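Local coordinates for protein WZI (Escherichia coli, PDB 2YNK) that acts as an outer-membrane beta-barrel lectin that binds carbohydrate and underpins assembly of the group 1 capsule, at residues T332-Y343 with L359-G367; D78-F86 with F404-Q414. All coordinates share one frame; numbering follows the deposited sequence.

Contact 1: T332-Y343 with L359-G367; sequences TRTNMSRTNYSY and LGDAMGGDG
T332 meets D366 and G367 in a buried, mainly polar contact where two neighbouring barrel strands, 322-331 and 368-377, run out into the long connection between them. Two backbone bonds continue past the strand ends. T332 N gives one to G367 O (2.7 Å), in the plane of that carbonyl; D366 N gives the other to T332 O (2.8 Å) from above the carbonyl plane, so the regular pairing breaks down here. With chi1 at 61° the hydroxyl of T332 is tucked between its own backbone N and carbonyl carbon, where OG1 accepts from G367 N at 2.7 Å. OG1 also sits close to G364 O, a possible taker of its proton. The methyl branch goes elsewhere, CG2 packing 3.5 Å from CE of the selenomethionine M363.

Further out, the D366 carboxylate turns to the T339-N340 backbone. Both of its oxygens share N340 N in weak bonds, OD1 and OD2 each lying 3.3 Å away. Y343 works at the other end. Its ring presents the CD2 edge to the G364-G365 peptide, 3.4 Å from G365 N. Its OH accepts D361 N over 3.2 Å in a nearly straight bond and also bonds L160 O, so two partners fix the phenol. D361 itself is held by H330 and opens a type I turn closing at G364. This is an inter-strand loop of an antiparallel barrel, tied together at its base by T332 and further along by D366 and Y343.

Contact 2: D78-F86 with F404-Q414; sequences DQPGTPQGF and FPHADTLKGIQ
F404 and L410 close on the peptide of G81 and on P83, seating the loop 78-86 against one face of strand 408-422. This is the tight, largely apolar half of the contact. The F404 ring comes in edge first: G81 O lies in the ring plane, 3.1 Å from CE1, while CZ touches P83 CD at 3.7 Å, the two side chains crossing at about a right angle. From the strand, L410 extends CD1 to the same carbonyl, 3.4 Å from G81 O. Next along, G412 has no side chain, and T82 CG2 rests over its CA at 4.2 Å.

Against this close edge-on packing, the other half is looser, held by longer amide bonds. Q414 NE2 donates to Q84 OE1 at 3.1 Å, and Q84 NE2 returns a weak bond to Q414 OE1. The amide planes stand 42° apart, turned against each other rather than matched in a flat pair, and the two OE1 acceptors come close. A bend at chi2 (-61°) folds the Q84 amide toward its own loop, where NE2 also donates to T82 O at 3.0 Å. Q414 reaches across with an extended chain, its NE2 also bonding S430 OG. The two segments thus meet through van der Waals contact at one end and a neutral amide pair at the other; the charged group nearby, R387 of the neighbouring strand, bonds P83 O.

How the contacts relate
Contact 1 is nested, along the chain, inside the loop that contact 2 closes, and the two lie side by side with centres 16 Å apart. They meet through the turn of 359-367: A362 CB packs on P83 CB at 3.5 Å, and M363 O sits 3.5 Å from F404 CD2. N401 ties the same spot from outside, bonding M363 O with ND2 and F404 N with OD1. Three inter-strand connections are thereby packed together at what is probably the extracellular end of the barrel. Of the bound alkanes, a hexane touches G412 in contact 2, whereas a dodecane lies about 9 Å from the Q414 side chain.

Contact 1: T332-Y343 with L359-G367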
loop_
_atom_site.group_PDB
_atom_site.type_symbol
_atom_site.label_atom_id
_atom_site.label_comp_id
_atom_site.label_asym_id
_atom_site.label_seq_id
_atom_site.Cartn_x
_atom_site.Cartn_y
_atom_site.Cartn_z
ATOM N N THR A 332 -2.126 8.468 -14.734
ATOM C CA THR A 332 -2.314 9.570 -13.792
ATOM C C THR A 332 -2.335 10.942 -14.480
ATOM O O THR A 332 -2.111 11.976 -13.844
ATOM C CB THR A 332 -1.269 9.524 -12.664
ATOM O OG1 THR A 332 0.044 9.654 -13.221
ATOM C CG2 THR A 332 -1.388 8.206 -11.901
ATOM N N ARG A 333 -2.620 10.953 -15.776
ATOM C CA ARG A 333 -3.027 12.185 -16.439
ATOM C C ARG A 333 -4.487 12.470 -16.092
ATOM O O ARG A 333 -5.146 11.661 -15.434
ATOM C CB ARG A 333 -2.868 12.061 -17.956
ATOM C CG ARG A 333 -1.436 11.832 -18.415
ATOM C CD ARG A 333 -1.358 11.625 -19.915
ATOM N NE ARG A 333 -1.885 10.321 -20.302
ATOM C CZ ARG A 333 -2.030 9.915 -21.559
ATOM N NH1 ARG A 333 -1.688 10.705 -22.575
ATOM N NH2 ARG A 333 -2.523 8.707 -21.802
ATOM N N THR A 334 -4.990 13.619 -16.531
ATOM C CA THR A 334 -6.409 13.928 -16.391
ATOM C C THR A 334 -7.156 13.488 -17.648
ATOM O O THR A 334 -6.919 14.006 -18.750
ATOM C CB THR A 334 -6.638 15.412 -16.098
ATOM O OG1 THR A 334 -6.351 15.656 -14.715
ATOM C CG2 THR A 334 -8.083 15.801 -16.386
ATOM N N ASN A 335 -8.049 12.515 -17.463
ATOM C CA ASN A 335 -8.762 11.878 -18.560
ATOM C C ASN A 335 -7.829 11.410 -19.672
ATOM O O ASN A 335 -8.126 11.576 -20.848
ATOM C CB ASN A 335 -9.826 12.820 -19.123
ATOM C CG ASN A 335 -10.809 13.286 -18.070
ATOM O OD1 ASN A 335 -11.171 12.533 -17.160
ATOM N ND2 ASN A 335 -11.261 14.528 -18.196
HETATM N N MSE A 336 -6.693 10.833 -19.290
HETATM C CA MSE A 336 -5.766 10.228 -20.241
HETATM C C MSE A 336 -5.397 11.142 -21.378
HETATM O O MSE A 336 -5.252 10.695 -22.510
HETATM C CB MSE A 336 -6.390 8.958 -20.812
HETATM C CG MSE A 336 -7.068 8.107 -19.749
HETATM SE SE MSE A 336 -7.369 6.295 -20.466
HETATM C CE MSE A 336 -9.271 6.531 -20.958
ATOM N N SER A 337 -5.233 12.428 -21.094
ATOM C CA SER A 337 -4.867 13.388 -22.127
ATOM C C SER A 337 -4.272 14.652 -21.529
ATOM O O SER A 337 -3.118 14.992 -21.792
ATOM C CB SER A 337 -6.093 13.747 -22.963
ATOM O OG SER A 337 -7.138 14.236 -22.139
ATOM N N ARG A 338 -5.070 15.340 -20.720
ATOM C CA ARG A 338 -4.687 16.634 -20.145
ATOM C C ARG A 338 -3.615 16.434 -19.076
ATOM O O ARG A 338 -3.687 15.486 -18.288
ATOM C CB ARG A 338 -5.938 17.316 -19.574
ATOM C CG ARG A 338 -5.734 18.546 -18.706
ATOM C CD ARG A 338 -7.096 19.056 -18.252
ATOM N NE ARG A 338 -7.031 20.005 -17.140
ATOM C CZ ARG A 338 -8.085 20.413 -16.425
ATOM N NH1 ARG A 338 -9.313 19.961 -16.685
ATOM N NH2 ARG A 338 -7.908 21.278 -15.431
ATOM N N THR A 339 -2.612 17.312 -19.068
ATOM C CA THR A 339 -1.541 17.248 -18.071
ATOM C C THR A 339 -1.507 18.507 -17.215
ATOM O O THR A 339 -2.273 19.445 -17.428
ATOM C CB THR A 339 -0.151 17.044 -18.716
ATOM O OG1 THR A 339 0.372 18.303 -19.153
ATOM C CG2 THR A 339 -0.227 16.089 -19.898
ATOM N N ASN A 340 -0.608 18.499 -16.240
ATOM C CA ASN A 340 -0.372 19.630 -15.343
ATOM C C ASN A 340 -1.539 19.952 -14.405
ATOM O O ASN A 340 -1.664 21.080 -13.930
ATOM C CB ASN A 340 0.059 20.879 -16.146
ATOM C CG ASN A 340 1.290 21.560 -15.566
ATOM O OD1 ASN A 340 2.096 20.945 -14.864
ATOM N ND2 ASN A 340 1.452 22.838 -15.881
ATOM N N TYR A 341 -2.373 18.955 -14.121
ATOM C CA TYR A 341 -3.486 19.105 -13.171
ATOM C C TYR A 341 -3.571 17.974 -12.131
ATOM O O TYR A 341 -4.051 18.189 -11.019
ATOM C CB TYR A 341 -4.808 19.218 -13.927
ATOM C CG TYR A 341 -5.987 19.628 -13.072
ATOM C CD1 TYR A 341 -6.098 20.927 -12.582
ATOM C CD2 TYR A 341 -6.999 18.715 -12.756
ATOM C CE1 TYR A 341 -7.174 21.307 -11.801
ATOM C CE2 TYR A 341 -8.085 19.089 -11.980
ATOM C CZ TYR A 341 -8.168 20.387 -11.508
ATOM O OH TYR A 341 -9.244 20.762 -10.737
ATOM N N SER A 342 -3.114 16.773 -12.474
ATOM C CA SER A 342 -3.150 15.668 -11.509
ATOM C C SER A 342 -2.149 15.909 -10.383
ATOM O O SER A 342 -0.996 16.268 -10.626
ATOM C CB SER A 342 -2.897 14.323 -12.186
ATOM O OG SER A 342 -4.051 13.891 -12.880
ATOM N N TYR A 343 -2.614 15.731 -9.151
ATOM C CA TYR A 343 -1.794 15.921 -7.959
ATOM C C TYR A 343 -1.231 17.350 -7.826
ATOM O O TYR A 343 -0.263 17.587 -7.114
ATOM C CB TYR A 343 -0.681 14.865 -7.907
ATOM C CG TYR A 343 -1.148 13.415 -7.897
ATOM C CD1 TYR A 343 -2.390 13.046 -7.379
ATOM C CD2 TYR A 343 -0.318 12.407 -8.368
ATOM C CE1 TYR A 343 -2.788 11.720 -7.353
ATOM C CE2 TYR A 343 -0.708 11.078 -8.347
ATOM C CZ TYR A 343 -1.941 10.737 -7.837
ATOM O OH TYR A 343 -2.325 9.409 -7.810
ATOM N N LEU A 359 1.672 11.181 -2.253
ATOM C CA LEU A 359 0.734 10.523 -1.366
ATOM C C LEU A 359 -0.171 9.554 -2.155
ATOM O O LEU A 359 -0.874 8.731 -1.575
ATOM C CB LEU A 359 -0.145 11.568 -0.662
ATOM C CG LEU A 359 0.281 12.112 0.698
ATOM C CD1 LEU A 359 1.581 12.890 0.598
ATOM C CD2 LEU A 359 -0.828 12.988 1.258
ATOM N N GLY A 360 -0.167 9.689 -3.476
ATOM C CA GLY A 360 -0.929 8.819 -4.347
ATOM C C GLY A 360 -0.001 7.818 -4.977
ATOM O O GLY A 360 0.747 7.153 -4.274
ATOM N N ASP A 361 -0.040 7.719 -6.301
ATOM C CA ASP A 361 0.705 6.687 -7.022
ATOM C C ASP A 361 2.209 6.963 -7.038
ATOM O O ASP A 361 2.635 8.108 -7.126
ATOM C CB ASP A 361 0.178 6.575 -8.461
ATOM C CG ASP A 361 0.568 5.265 -9.142
ATOM O OD1 ASP A 361 1.259 4.407 -8.526
ATOM O OD2 ASP A 361 0.171 5.102 -10.314
ATOM N N ALA A 362 3.007 5.899 -6.995
ATOM C CA ALA A 362 4.472 6.019 -6.904
ATOM C C ALA A 362 5.105 6.945 -7.975
ATOM O O ALA A 362 6.119 7.581 -7.714
ATOM C CB ALA A 362 5.117 4.638 -6.934
HETATM N N MSE A 363 4.499 6.992 -9.159
HETATM C CA MSE A 363 4.958 7.813 -10.294
HETATM C C MSE A 363 4.853 9.305 -10.120
HETATM O O MSE A 363 5.699 10.063 -10.598
HETATM C CB MSE A 363 4.013 7.582 -11.469
HETATM C CG MSE A 363 4.530 6.540 -12.426
HETATM SE SE MSE A 363 3.202 6.259 -13.853
HETATM C CE MSE A 363 1.472 6.518 -12.942
ATOM N N GLY A 364 3.780 9.740 -9.470
ATOM C CA GLY A 364 3.392 11.139 -9.481
ATOM C C GLY A 364 2.329 11.317 -10.534
ATOM O O GLY A 364 1.776 10.343 -11.042
ATOM N N GLY A 365 2.042 12.568 -10.861
ATOM C CA GLY A 365 0.996 12.894 -11.819
ATOM C C GLY A 365 1.485 12.899 -13.254
ATOM O O GLY A 365 2.685 12.993 -13.512
ATOM N N ASP A 366 0.521 12.805 -14.171
ATOM C CA ASP A 366 0.738 12.793 -15.623
ATOM C C ASP A 366 1.475 11.557 -16.143
ATOM O O ASP A 366 1.990 11.568 -17.261
ATOM C CB ASP A 366 1.471 14.060 -16.070
ATOM C CG ASP A 366 0.843 15.322 -15.529
ATOM O OD1 ASP A 366 -0.398 15.351 -15.374
ATOM O OD2 ASP A 366 1.606 16.284 -15.268
ATOM N N GLY A 367 1.496 10.487 -15.351
ATOM C CA GLY A 367 2.256 9.294 -15.690
ATOM C C GLY A 367 1.426 8.196 -16.329
ATOM O O GLY A 367 0.250 8.036 -16.022
#

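Contact 2: D78-F86 with F404-Q414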
loop_
_atom_site.group_PDB
_atom_site.type_symbol
_atom_site.label_atom_id
_atom_site.label_comp_id
_atom_site.label_asym_id
_atom_site.label_seq_id
_atom_site.Cartn_x
_atom_site.Cartn_y
_atom_site.Cartn_z
ATOM N N ASP A 78 21.852 2.286 -5.112
ATOM C CA ASP A 78 21.172 3.504 -5.548
ATOM C C ASP A 78 19.663 3.295 -5.481
ATOM O O ASP A 78 19.179 2.196 -5.208
ATOM C CB ASP A 78 21.568 3.840 -7.002
ATOM C CG ASP A 78 21.412 5.327 -7.359
ATOM O OD1 ASP A 78 20.843 6.121 -6.573
ATOM O OD2 ASP A 78 21.872 5.703 -8.460
ATOM N N GLN A 79 18.928 4.366 -5.739
ATOM C CA GLN A 79 17.481 4.325 -5.873
ATOM C C GLN A 79 17.111 3.574 -7.156
ATOM O O GLN A 79 17.734 3.788 -8.196
ATOM C CB GLN A 79 16.969 5.763 -5.937
ATOM C CG GLN A 79 15.478 5.953 -5.791
ATOM C CD GLN A 79 15.112 7.426 -5.676
ATOM O OE1 GLN A 79 15.945 8.307 -5.908
ATOM N NE2 GLN A 79 13.861 7.701 -5.297
ATOM N N PRO A 80 16.113 2.673 -7.086
ATOM C CA PRO A 80 15.598 2.094 -8.324
ATOM C C PRO A 80 15.146 3.168 -9.316
ATOM O O PRO A 80 14.734 4.252 -8.918
ATOM C CB PRO A 80 14.405 1.260 -7.855
ATOM C CG PRO A 80 14.720 0.901 -6.453
ATOM C CD PRO A 80 15.515 2.047 -5.894
ATOM N N GLY A 81 15.236 2.858 -10.600
ATOM C CA GLY A 81 14.867 3.792 -11.646
ATOM C C GLY A 81 13.372 3.809 -11.849
ATOM O O GLY A 81 12.795 4.866 -12.075
ATOM N N THR A 82 12.741 2.639 -11.776
ATOM C CA THR A 82 11.294 2.541 -11.877
ATOM C C THR A 82 10.682 2.732 -10.491
ATOM O O THR A 82 11.349 2.498 -9.478
ATOM C CB THR A 82 10.860 1.172 -12.443
ATOM O OG1 THR A 82 11.107 0.136 -11.478
ATOM C CG2 THR A 82 11.611 0.869 -13.734
ATOM N N PRO A 83 9.411 3.161 -10.435
ATOM C CA PRO A 83 8.691 3.223 -9.165
ATOM C C PRO A 83 8.415 1.820 -8.616
ATOM O O PRO A 83 8.414 0.864 -9.384
ATOM C CB PRO A 83 7.382 3.910 -9.548
ATOM C CG PRO A 83 7.190 3.572 -10.987
ATOM C CD PRO A 83 8.569 3.603 -11.559
ATOM N N GLN A 84 8.187 1.715 -7.309
ATOM C CA GLN A 84 8.054 0.420 -6.636
ATOM C C GLN A 84 6.662 0.209 -6.082
ATOM O O GLN A 84 5.933 1.151 -5.795
ATOM C CB GLN A 84 9.051 0.296 -5.484
ATOM C CG GLN A 84 10.494 0.483 -5.885
ATOM C CD GLN A 84 10.943 -0.543 -6.885
ATOM O OE1 GLN A 84 11.213 -1.691 -6.527
ATOM N NE2 GLN A 84 11.030 -0.138 -8.153
ATOM N N GLY A 85 6.311 -1.052 -5.888
ATOM C CA GLY A 85 4.956 -1.405 -5.516
ATOM C C GLY A 85 4.639 -1.367 -4.039
ATOM O O GLY A 85 5.398 -0.882 -3.205
ATOM N N PHE A 86 3.464 -1.886 -3.744
ATOM C CA PHE A 86 3.003 -2.096 -2.397
ATOM C C PHE A 86 4.125 -2.620 -1.526
ATOM O O PHE A 86 4.736 -3.650 -1.819
ATOM C CB PHE A 86 1.839 -3.081 -2.427
ATOM C CG PHE A 86 1.346 -3.470 -1.082
ATOM C CD1 PHE A 86 1.897 -4.553 -0.426
ATOM C CD2 PHE A 86 0.326 -2.764 -0.482
ATOM C CE1 PHE A 86 1.446 -4.919 0.817
ATOM C CE2 PHE A 86 -0.138 -3.132 0.759
ATOM C CZ PHE A 86 0.431 -4.210 1.415
ATOM N N PHE A 404 10.159 11.667 -9.391
ATOM C CA PHE A 404 10.499 11.638 -10.804
ATOM C C PHE A 404 10.552 13.053 -11.352
ATOM O O PHE A 404 9.615 13.510 -11.987
ATOM C CB PHE A 404 9.531 10.729 -11.534
ATOM C CG PHE A 404 9.689 9.307 -11.126
ATOM C CD1 PHE A 404 10.637 8.508 -11.745
ATOM C CD2 PHE A 404 8.965 8.790 -10.047
ATOM C CE1 PHE A 404 10.817 7.194 -11.344
ATOM C CE2 PHE A 404 9.150 7.486 -9.637
ATOM C CZ PHE A 404 10.074 6.682 -10.288
ATOM N N PRO A 405 11.663 13.755 -11.071
ATOM C CA PRO A 405 11.807 15.177 -11.378
ATOM C C PRO A 405 11.681 15.519 -12.857
ATOM O O PRO A 405 11.176 16.586 -13.178
ATOM C CB PRO A 405 13.211 15.509 -10.872
ATOM C CG PRO A 405 13.923 14.199 -10.823
ATOM C CD PRO A 405 12.874 13.218 -10.429
ATOM N N HIS A 406 12.085 14.601 -13.730
ATOM C CA HIS A 406 12.220 14.883 -15.152
ATOM C C HIS A 406 11.303 14.077 -16.015
ATOM O O HIS A 406 10.907 12.956 -15.663
ATOM C CB HIS A 406 13.656 14.623 -15.581
ATOM C CG HIS A 406 14.680 15.206 -14.636
ATOM N ND1 HIS A 406 14.602 16.473 -14.181
ATOM C CD2 HIS A 406 15.816 14.645 -14.050
ATOM C CE1 HIS A 406 15.638 16.714 -13.353
ATOM N NE2 HIS A 406 16.379 15.592 -13.273
ATOM N N ALA A 407 10.961 14.644 -17.171
ATOM C CA ALA A 407 10.243 13.908 -18.199
ATOM C C ALA A 407 11.146 12.794 -18.714
ATOM O O ALA A 407 12.241 13.051 -19.224
ATOM C CB ALA A 407 9.809 14.821 -19.327
ATOM N N ASP A 408 10.689 11.554 -18.544
ATOM C CA ASP A 408 11.479 10.391 -18.915
ATOM C C ASP A 408 10.576 9.243 -19.365
ATOM O O ASP A 408 9.410 9.196 -19.003
ATOM C CB ASP A 408 12.327 9.973 -17.716
ATOM C CG ASP A 408 13.638 9.332 -18.114
ATOM O OD1 ASP A 408 13.760 8.869 -19.273
ATOM O OD2 ASP A 408 14.560 9.289 -17.259
ATOM N N THR A 409 11.113 8.347 -20.186
ATOM C CA THR A 409 10.462 7.070 -20.498
ATOM C C THR A 409 11.321 5.959 -19.912
ATOM O O THR A 409 12.496 5.837 -20.241
ATOM C CB THR A 409 10.307 6.831 -22.009
ATOM O OG1 THR A 409 9.425 7.816 -22.558
ATOM C CG2 THR A 409 9.732 5.439 -22.277
ATOM N N LEU A 410 10.729 5.158 -19.041
ATOM C CA LEU A 410 11.460 4.117 -18.332
ATOM C C LEU A 410 11.075 2.757 -18.886
ATOM O O LEU A 410 9.899 2.477 -19.045
ATOM C CB LEU A 410 11.138 4.189 -16.843
ATOM C CG LEU A 410 11.261 5.600 -16.265
ATOM C CD1 LEU A 410 10.905 5.583 -14.787
ATOM C CD2 LEU A 410 12.656 6.188 -16.500
ATOM N N LYS A 411 12.078 1.950 -19.223
ATOM C CA LYS A 411 11.890 0.551 -19.593
ATOM C C LYS A 411 12.840 -0.240 -18.719
ATOM O O LYS A 411 14.061 -0.176 -18.909
ATOM C CB LYS A 411 12.217 0.310 -21.064
ATOM C CG LYS A 411 11.164 0.825 -22.026
ATOM C CD LYS A 411 11.751 1.195 -23.379
ATOM C CE LYS A 411 10.708 1.887 -24.252
ATOM N NZ LYS A 411 11.276 2.462 -25.505
ATOM N N GLY A 412 12.274 -0.972 -17.756
ATOM C CA GLY A 412 13.072 -1.655 -16.747
ATOM C C GLY A 412 12.647 -3.078 -16.432
ATOM O O GLY A 412 11.489 -3.458 -16.613
ATOM N N ILE A 413 13.620 -3.845 -15.947
ATOM C CA ILE A 413 13.436 -5.207 -15.472
ATOM C C ILE A 413 13.948 -5.268 -14.035
ATOM O O ILE A 413 14.973 -4.665 -13.712
ATOM C CB ILE A 413 14.210 -6.215 -16.352
ATOM C CG1 ILE A 413 13.975 -7.663 -15.875
ATOM C CG2 ILE A 413 15.697 -5.887 -16.374
ATOM C CD1 ILE A 413 14.484 -8.720 -16.842
ATOM N N GLN A 414 13.237 -5.986 -13.171
ATOM C CA GLN A 414 13.651 -6.118 -11.781
ATOM C C GLN A 414 13.462 -7.557 -11.316
ATOM O O GLN A 414 12.358 -8.106 -11.379
ATOM C CB GLN A 414 12.870 -5.142 -10.909
ATOM C CG GLN A 414 13.314 -5.102 -9.456
ATOM C CD GLN A 414 12.819 -3.868 -8.714
ATOM O OE1 GLN A 414 11.930 -3.146 -9.184
ATOM N NE2 GLN A 414 13.394 -3.619 -7.543
#